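S-adenosylmethionine dependent methyltransferase (Mesorhizobium loti, PDB 3BKW) probably transfers methyl groups from S-adenosylmethionine to an acceptor that remains unidentified. Local coordinates at residues R125-V130 against F140-E145; P155-D160 against L231-F236. All coordinates share one frame; numbering follows the deposited sequence. Where two conformers were deposited one is given.

Interaction 1 (R125-V130 against F140-E145); sequences RLFRTV and FVFSTE. With EDO (1,2-ethanediol), chain E.
Val130 lays its CG1 methyl over one face of the Phe140 ring, a CH-pi contact 3.9 Å from the ring centroid and 17° off the ring normal. The pair joins helix 123-133 to strand 138-145 in the Rossmann-like methyltransferase fold, where this helix is the crossover of a beta-alpha-beta unit linking the parallel neighbours 108-114 and 138-145. The axes of 125-130 and 140-145 run roughly antiparallel and pass 11.2 Å apart, and the gap is filled by side chains alone, with no hydrogen bond across it. On the opposite face of Phe140 lies CD2 of Phe142, from the same strand, 3.6 Å above the plane and over the ring centre. With its CG anti to the backbone N (chi1 -179°), Phe140 reaches toward the helix, where CD1 of Phe127 meets its edge in plane, 3.6 Å from Phe140 CE2. Cut back to an alanine here, Phe140 would probably leave a gap between Val130 CG1 and Phe142, and Phe127 CD1 without the ring edge it meets. Phe127 also sits obliquely beside Phe142, their planes 40° apart, while Ala200 and Leu201 of helix 194-203 pack against Phe127 too. On the outer side of the helix, Arg128 grips a 1,2-ethanediol, probably from the crystallisation liquor, through NH1 and NH2. The CD2 methyl of Leu126 comes obliquely to Phe140 CZ at 4.1 Å.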
ATOM      1  N   ARG A 125      -5.842   5.175  17.258  1.00 25.05           N
ATOM      2  CA  ARG A 125      -6.167   6.240  18.220  0.50 24.38           C
ATOM      3  C   ARG A 125      -5.388   7.506  17.870  1.00 25.26           C
ATOM      4  O   ARG A 125      -5.947   8.603  17.814  1.00 26.47           O
ATOM      5  CB  ARG A 125      -5.885   5.793  19.656  0.50 24.43           C
ATOM      6  CG  ARG A 125      -6.161   6.831  20.729  0.50 24.72           C
ATOM      7  CD  ARG A 125      -5.962   6.231  22.103  0.50 30.11           C
ATOM      8  NE  ARG A 125      -6.372   7.115  23.201  0.50 40.57           N
ATOM      9  CZ  ARG A 125      -5.654   8.111  23.732  0.50 43.46           C
ATOM     10  NH1 ARG A 125      -4.446   8.442  23.261  0.50 48.90           N
ATOM     11  NH2 ARG A 125      -6.169   8.814  24.746  0.50 42.39           N
ATOM     12  N   LEU A 126      -4.091   7.341  17.627  1.00 25.20           N
ATOM     13  CA  LEU A 126      -3.236   8.468  17.216  1.00 26.01           C
ATOM     14  C   LEU A 126      -3.749   9.108  15.911  1.00 26.55           C
ATOM     15  O   LEU A 126      -3.823  10.330  15.824  1.00 26.28           O
ATOM     16  CB  LEU A 126      -1.759   8.048  17.134  1.00 27.51           C
ATOM     17  CG  LEU A 126      -0.749   9.128  16.737  1.00 27.34           C
ATOM     18  CD1 LEU A 126       0.638   8.889  17.389  1.00 31.02           C
ATOM     19  CD2 LEU A 126      -0.620   9.259  15.211  1.00 29.05           C
ATOM     20  N   PHE A 127      -4.109   8.295  14.921  1.00 25.71           N
ATOM     21  CA  PHE A 127      -4.657   8.817  13.665  1.00 25.26           C
ATOM     22  C   PHE A 127      -5.920   9.653  13.895  1.00 26.96           C
ATOM     23  O   PHE A 127      -6.082  10.718  13.301  1.00 26.86           O
ATOM     24  CB  PHE A 127      -5.011   7.684  12.679  1.00 27.73           C
ATOM     25  CG  PHE A 127      -3.844   6.899  12.122  1.00 28.70           C
ATOM     26  CD1 PHE A 127      -2.538   7.390  12.109  1.00 28.91           C
ATOM     27  CD2 PHE A 127      -4.090   5.685  11.482  1.00 29.25           C
ATOM     28  CE1 PHE A 127      -1.497   6.660  11.535  1.00 31.79           C
ATOM     29  CE2 PHE A 127      -3.061   4.942  10.907  1.00 29.16           C
ATOM     30  CZ  PHE A 127      -1.769   5.433  10.915  1.00 28.90           C
ATOM     31  N   ARG A 128      -6.822   9.173  14.750  1.00 27.16           N
ATOM     32  CA  ARG A 128      -8.047   9.932  15.060  1.00 27.52           C
ATOM     33  C   ARG A 128      -7.733  11.263  15.732  1.00 27.71           C
ATOM     34  O   ARG A 128      -8.371  12.276  15.435  1.00 28.31           O
ATOM     35  CB  ARG A 128      -9.023   9.119  15.897  1.00 27.59           C
ATOM     36  CG  ARG A 128      -9.526   7.890  15.158  1.00 26.41           C
ATOM     37  CD  ARG A 128     -10.544   7.127  15.979  1.00 25.07           C
ATOM     38  NE  ARG A 128     -10.081   6.564  17.270  1.00 26.28           N
ATOM     39  CZ  ARG A 128      -9.648   5.316  17.482  1.00 26.35           C
ATOM     40  NH1 ARG A 128      -9.541   4.441  16.498  1.00 28.63           N
ATOM     41  NH2 ARG A 128      -9.302   4.938  18.719  1.00 27.55           N
ATOM     42  N   THR A 129      -6.728  11.259  16.600  1.00 27.56           N
ATOM     43  CA  THR A 129      -6.273  12.468  17.289  1.00 28.16           C
ATOM     44  C   THR A 129      -5.692  13.469  16.300  1.00 28.98           C
ATOM     45  O   THR A 129      -6.025  14.666  16.347  1.00 28.39           O
ATOM     46  CB  THR A 129      -5.278  12.099  18.400  1.00 26.76           C
ATOM     47  OG1 THR A 129      -5.988  11.341  19.388  1.00 28.55           O
ATOM     48  CG2 THR A 129      -4.680  13.324  19.075  1.00 27.84           C
ATOM     49  N   VAL A 130      -4.852  12.981  15.392  1.00 27.55           N
ATOM     50  CA  VAL A 130      -4.280  13.834  14.347  1.00 25.94           C
ATOM     51  C   VAL A 130      -5.389  14.368  13.436  1.00 26.90           C
ATOM     52  O   VAL A 130      -5.397  15.558  13.111  1.00 27.26           O
ATOM     53  CB  VAL A 130      -3.143  13.116  13.583  1.00 27.10           C
ATOM     54  CG1 VAL A 130      -2.675  13.946  12.354  1.00 25.01           C
ATOM     55  CG2 VAL A 130      -1.959  12.840  14.516  1.00 27.10           C
ATOM     56  N   PHE A 140      -1.341  14.850   6.739  1.00 27.25           N
ATOM     57  CA  PHE A 140      -0.552  14.064   7.677  1.00 26.94           C
ATOM     58  C   PHE A 140       0.439  13.299   6.807  1.00 27.78           C
ATOM     59  O   PHE A 140       0.014  12.503   5.974  1.00 29.05           O
ATOM     60  CB  PHE A 140      -1.459  13.151   8.486  1.00 29.25           C
ATOM     61  CG  PHE A 140      -0.758  12.303   9.526  1.00 30.11           C
ATOM     62  CD1 PHE A 140       0.464  12.661  10.123  1.00 30.28           C
ATOM     63  CD2 PHE A 140      -1.413  11.168  10.009  1.00 34.62           C
ATOM     64  CE1 PHE A 140       1.054  11.871  11.116  1.00 31.48           C
ATOM     65  CE2 PHE A 140      -0.832  10.404  11.003  1.00 32.87           C
ATOM     66  CZ  PHE A 140       0.389  10.747  11.555  1.00 34.40           C
ATOM     67  N   VAL A 141       1.726  13.581   6.979  1.00 26.56           N
ATOM     68  CA  VAL A 141       2.785  12.981   6.184  1.00 26.43           C
ATOM     69  C   VAL A 141       3.757  12.336   7.156  1.00 27.50           C
ATOM     70  O   VAL A 141       4.280  12.992   8.067  1.00 27.70           O
ATOM     71  CB  VAL A 141       3.482  14.042   5.326  1.00 26.36           C
ATOM     72  CG1 VAL A 141       4.639  13.429   4.520  1.00 28.35           C
ATOM     73  CG2 VAL A 141       2.486  14.709   4.386  1.00 27.15           C
ATOM     74  N   PHE A 142       3.974  11.030   7.009  1.00 26.92           N
ATOM     75  CA  PHE A 142       4.827  10.323   7.928  1.00 26.24           C
ATOM     76  C   PHE A 142       5.581   9.151   7.331  1.00 28.36           C
ATOM     77  O   PHE A 142       5.160   8.573   6.319  1.00 27.76           O
ATOM     78  CB  PHE A 142       3.994   9.866   9.142  1.00 26.76           C
ATOM     79  CG  PHE A 142       2.934   8.813   8.835  1.00 27.41           C
ATOM     80  CD1 PHE A 142       3.235   7.457   8.981  1.00 31.26           C
ATOM     81  CD2 PHE A 142       1.636   9.167   8.416  1.00 28.47           C
ATOM     82  CE1 PHE A 142       2.268   6.458   8.734  1.00 32.55           C
ATOM     83  CE2 PHE A 142       0.651   8.165   8.161  1.00 29.58           C
ATOM     84  CZ  PHE A 142       0.988   6.807   8.317  1.00 29.53           C
ATOM     85  N   SER A 143       6.691   8.813   7.996  1.00 26.30           N
ATOM     86  CA  SER A 143       7.495   7.660   7.645  1.00 26.69           C
ATOM     87  C   SER A 143       7.502   6.687   8.798  1.00 28.13           C
ATOM     88  O   SER A 143       7.473   7.084   9.971  1.00 27.60           O
ATOM     89  CB  SER A 143       8.916   8.057   7.299  1.00 28.07           C
ATOM     90  OG  SER A 143       9.545   8.699   8.392  1.00 28.72           O
ATOM     91  N   THR A 144       7.508   5.408   8.447  1.00 27.17           N
ATOM     92  CA  THR A 144       7.639   4.316   9.400  1.00 27.52           C
ATOM     93  C   THR A 144       8.511   3.231   8.778  1.00 27.00           C
ATOM     94  O   THR A 144       8.726   3.209   7.577  1.00 26.57           O
ATOM     95  CB  THR A 144       6.250   3.681   9.787  1.00 28.51           C
ATOM     96  OG1 THR A 144       5.519   3.331   8.592  1.00 30.37           O
ATOM     97  CG2 THR A 144       5.397   4.651  10.627  1.00 31.01           C
ATOM     98  N   GLU A 145       9.008   2.325   9.605  1.00 28.05           N
ATOM     99  CA  GLU A 145       9.656   1.131   9.100  1.00 28.58           C
ATOM    100  C   GLU A 145       8.622   0.348   8.306  1.00 27.87           C
ATOM    101  O   GLU A 145       7.462   0.231   8.695  1.00 29.14           O
ATOM    102  CB  GLU A 145      10.201   0.245  10.216  1.00 27.47           C
ATOM    103  CG  GLU A 145      11.488   0.778  10.801  1.00 28.52           C
ATOM    104  CD  GLU A 145      12.083  -0.055  11.901  1.00 31.40           C
ATOM    105  OE1 GLU A 145      11.714  -1.228  12.045  1.00 31.56           O
ATOM    106  OE2 GLU A 145      12.925   0.495  12.618  1.00 33.17           O
TER
HETATM  107  C1  EDO E 245      -8.410   0.885  18.331  1.00 36.79           C
HETATM  108  O1  EDO E 245      -7.968   2.232  18.148  1.00 28.39           O
HETATM  109  C2  EDO E 245      -9.920   0.802  18.125  1.00 42.45           C
HETATM  110  O2  EDO E 245     -10.331   1.311  16.840  1.00 39.66           O

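Interaction 2 (P155-D160 against L231-F236); sequences PGWAID and LDRPMF
Arg233 points CB toward Trp157 and then runs past the six-membered part of the indole. The next atom, CG, lies between the backbone N and the carbonyl carbon (chi1 66°) and from there touches Trp157 CH2 at 3.5 Å, with CZ3 slightly farther away. A bend at chi2 (98°) turns the chain across the indole, so that NE passes 4.1 Å from Trp157 CH2. At the end, the guanidinium presents one face to the ring: Trp157 CZ2 stands 3.5 Å above its plane, offset toward the rim, and the two planes are 36° apart, too tilted for a flat stack. Arg233 CZ is 3.6 Å from CZ2, and NH2 also approaches it at 3.5 Å. Trp157 leads into the small antiparallel hairpin 158-159/165-169, inserted in the chain between strands 138-145 and 207-213 of the Rossmann-like methyltransferase fold, whereas Arg233 lies in the loop feeding strand 236-242. Trp167 of the hairpin joins them, edge-to-face with Trp157 and cation-pi with Arg233, whose NH1 is paired in a salt bridge with Glu230. Next to Arg233, Asp232 sets its CB 3.9 Å from Trp157 CZ3, its carboxylate steeply inclined to the indole. That carboxylate is shared: OD2 forms a salt bridge with Arg165, and OD1 accepts a hydrogen bond from the backbone N of Arg171 of the second subunit.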
ATOM      1  N   PRO A 155      15.557 -10.786  11.381  1.00 32.72           N
ATOM      2  CA  PRO A 155      15.756  -9.936  10.215  1.00 32.55           C
ATOM      3  C   PRO A 155      17.221  -9.812   9.852  1.00 33.55           C
ATOM      4  O   PRO A 155      18.087  -9.782  10.731  1.00 34.77           O
ATOM      5  CB  PRO A 155      15.187  -8.591  10.653  1.00 32.43           C
ATOM      6  CG  PRO A 155      15.342  -8.598  12.118  1.00 36.26           C
ATOM      7  CD  PRO A 155      15.161  -9.994  12.559  1.00 34.42           C
ATOM      8  N   GLY A 156      17.479  -9.786   8.556  1.00 32.13           N
ATOM      9  CA  GLY A 156      18.823  -9.664   8.035  1.00 31.57           C
ATOM     10  C   GLY A 156      18.918 -10.143   6.616  1.00 30.89           C
ATOM     11  O   GLY A 156      18.003 -10.763   6.097  1.00 32.53           O
ATOM     12  N   TRP A 157      20.049  -9.858   5.996  1.00 30.02           N
ATOM     13  CA  TRP A 157      20.311 -10.318   4.645  1.00 29.28           C
ATOM     14  C   TRP A 157      20.772 -11.771   4.657  1.00 29.89           C
ATOM     15  O   TRP A 157      21.450 -12.218   5.588  1.00 32.10           O
ATOM     16  CB  TRP A 157      21.397  -9.491   3.986  1.00 28.64           C
ATOM     17  CG  TRP A 157      21.081  -8.036   3.852  1.00 30.81           C
ATOM     18  CD1 TRP A 157      21.616  -7.018   4.579  1.00 30.92           C
ATOM     19  CD2 TRP A 157      20.152  -7.430   2.942  1.00 29.02           C
ATOM     20  NE1 TRP A 157      21.097  -5.818   4.169  1.00 32.93           N
ATOM     21  CE2 TRP A 157      20.203  -6.037   3.160  1.00 31.20           C
ATOM     22  CE3 TRP A 157      19.310  -7.924   1.936  1.00 26.61           C
ATOM     23  CZ2 TRP A 157      19.440  -5.131   2.420  1.00 32.44           C
ATOM     24  CZ3 TRP A 157      18.545  -7.015   1.189  1.00 30.47           C
ATOM     25  CH2 TRP A 157      18.611  -5.639   1.442  1.00 29.41           C
ATOM     26  N   ALA A 158      20.397 -12.490   3.607  1.00 29.71           N
ATOM     27  CA  ALA A 158      20.831 -13.861   3.352  1.00 30.63           C
ATOM     28  C   ALA A 158      21.494 -13.863   1.970  1.00 34.17           C
ATOM     29  O   ALA A 158      21.067 -13.131   1.079  1.00 36.12           O
ATOM     30  CB  ALA A 158      19.647 -14.819   3.400  1.00 30.14           C
ATOM     31  N   ILE A 159      22.563 -14.635   1.812  1.00 38.60           N
ATOM     32  CA  ILE A 159      23.269 -14.772   0.533  1.00 40.64           C
ATOM     33  C   ILE A 159      22.954 -16.187   0.067  1.00 42.04           C
ATOM     34  O   ILE A 159      23.366 -17.150   0.720  1.00 43.62           O
ATOM     35  CB  ILE A 159      24.805 -14.576   0.665  1.00 40.46           C
ATOM     36  CG1 ILE A 159      25.163 -13.144   1.077  1.00 42.77           C
ATOM     37  CG2 ILE A 159      25.498 -14.884  -0.661  1.00 42.77           C
ATOM     38  CD1 ILE A 159      24.887 -12.779   2.538  1.00 43.55           C
ATOM     39  N   ASP A 160      22.216 -16.305  -1.041  1.00 43.01           N
ATOM     40  CA  ASP A 160      21.811 -17.614  -1.575  1.00 44.42           C
ATOM     41  C   ASP A 160      22.963 -18.358  -2.277  1.00 44.41           C
ATOM     42  O   ASP A 160      24.073 -17.828  -2.377  1.00 42.83           O
ATOM     43  CB  ASP A 160      20.535 -17.495  -2.444  1.00 44.67           C
ATOM     44  CG  ASP A 160      20.760 -16.859  -3.825  1.00 45.56           C
ATOM     45  OD1 ASP A 160      21.901 -16.714  -4.332  1.00 42.88           O
ATOM     46  OD2 ASP A 160      19.729 -16.515  -4.435  1.00 43.27           O
ATOM     47  N   LEU A 231      17.763  -1.373  -2.957  1.00 30.08           N
ATOM     48  CA  LEU A 231      16.971  -1.796  -4.134  1.00 28.64           C
ATOM     49  C   LEU A 231      16.274  -3.149  -3.948  1.00 28.17           C
ATOM     50  O   LEU A 231      15.245  -3.419  -4.589  1.00 28.70           O
ATOM     51  CB  LEU A 231      17.826  -1.847  -5.400  1.00 29.58           C
ATOM     52  CG  LEU A 231      18.415  -0.501  -5.853  1.00 32.01           C
ATOM     53  CD1 LEU A 231      19.217  -0.704  -7.137  1.00 35.99           C
ATOM     54  CD2 LEU A 231      17.357   0.559  -6.072  1.00 35.63           C
ATOM     55  N   ASP A 232      16.802  -3.993  -3.065  1.00 26.02           N
ATOM     56  CA  ASP A 232      16.263  -5.338  -2.858  1.00 25.73           C
ATOM     57  C   ASP A 232      15.060  -5.418  -1.945  1.00 27.01           C
ATOM     58  O   ASP A 232      14.186  -6.248  -2.173  1.00 27.60           O
ATOM     59  CB  ASP A 232      17.365  -6.292  -2.409  1.00 26.79           C
ATOM     60  CG  ASP A 232      18.318  -6.615  -3.531  1.00 29.92           C
ATOM     61  OD1 ASP A 232      17.860  -6.884  -4.665  1.00 27.07           O
ATOM     62  OD2 ASP A 232      19.519  -6.640  -3.269  1.00 34.22           O
ATOM     63  N   ARG A 233      15.023  -4.579  -0.917  1.00 28.13           N
ATOM     64  CA  ARG A 233      13.885  -4.531  -0.020  1.00 26.80           C
ATOM     65  C   ARG A 233      13.769  -3.138   0.611  1.00 25.90           C
ATOM     66  O   ARG A 233      14.790  -2.544   0.924  1.00 27.87           O
ATOM     67  CB  ARG A 233      13.994  -5.622   1.058  1.00 26.52           C
ATOM     68  CG  ARG A 233      15.151  -5.458   2.051  1.00 26.89           C
ATOM     69  CD  ARG A 233      14.697  -4.811   3.357  1.00 27.91           C
ATOM     70  NE  ARG A 233      15.835  -4.635   4.243  1.00 27.03           N
ATOM     71  CZ  ARG A 233      16.694  -3.624   4.217  1.00 28.69           C
ATOM     72  NH1 ARG A 233      16.581  -2.645   3.344  1.00 28.87           N
ATOM     73  NH2 ARG A 233      17.716  -3.616   5.078  1.00 27.91           N
ATOM     74  N   PRO A 234      12.538  -2.668   0.841  1.00 27.90           N
ATOM     75  CA  PRO A 234      12.359  -1.350   1.426  1.00 28.09           C
ATOM     76  C   PRO A 234      12.514  -1.348   2.943  1.00 29.93           C
ATOM     77  O   PRO A 234      11.970  -2.227   3.622  1.00 30.16           O
ATOM     78  CB  PRO A 234      10.921  -1.002   1.051  1.00 28.06           C
ATOM     79  CG  PRO A 234      10.218  -2.287   1.000  1.00 28.30           C
ATOM     80  CD  PRO A 234      11.241  -3.309   0.558  1.00 30.20           C
HETATM   81  N   MSE A 235      13.249  -0.373   3.465  1.00 29.50           N
HETATM   82  CA  MSE A 235      13.343  -0.171   4.898  1.00 28.76           C
HETATM   83  C   MSE A 235      12.160   0.656   5.404  1.00 28.58           C
HETATM   84  O   MSE A 235      11.741   0.477   6.558  1.00 26.99           O
HETATM   85  CB  MSE A 235      14.632   0.543   5.287  1.00 29.22           C
HETATM   86  CG  MSE A 235      14.860   0.603   6.768  1.00 31.30           C
HETATM   87 SE   MSE A 235      16.633   1.226   7.184  0.75 36.79          SE
HETATM   88  CE  MSE A 235      17.631  -0.192   6.376  1.00 33.98           C
ATOM     89  N   PHE A 236      11.648   1.564   4.560  1.00 27.27           N
ATOM     90  CA  PHE A 236      10.627   2.524   4.987  1.00 27.57           C
ATOM     91  C   PHE A 236       9.390   2.588   4.133  1.00 27.42           C
ATOM     92  O   PHE A 236       9.440   2.372   2.924  1.00 27.90           O
ATOM     93  CB  PHE A 236      11.223   3.942   5.015  1.00 28.36           C
ATOM     94  CG  PHE A 236      12.494   4.058   5.796  1.00 28.23           C
ATOM     95  CD1 PHE A 236      12.477   3.783   7.156  1.00 28.84           C
ATOM     96  CD2 PHE A 236      13.679   4.474   5.196  1.00 34.12           C
ATOM     97  CE1 PHE A 236      13.648   3.895   7.920  1.00 32.82           C
ATOM     98  CE2 PHE A 236      14.850   4.588   5.951  1.00 30.59           C
ATOM     99  CZ  PHE A 236      14.823   4.289   7.314  1.00 29.11           C
TER

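In the fold
Interaction 1 lies about 8 Å from the centre of the chain, interaction 2 about 20 Å, and their own centres are 26 Å apart. The first packs a helix on a central strand with apolar side chains only; the second joins the start of a small hairpin to the loop before strand 236-242, with an indole against charged groups, at the subunit interface. They share no element but meet where strand 138-145 runs beside strand 236-242: Thr144 O packs on Phe236 CB at 3.7 Å. The mainly hydrocarbon core thus passes into a periphery whose charged groups take part in salt bridges and, for Asp232, a backbone hydrogen bond from the second subunit.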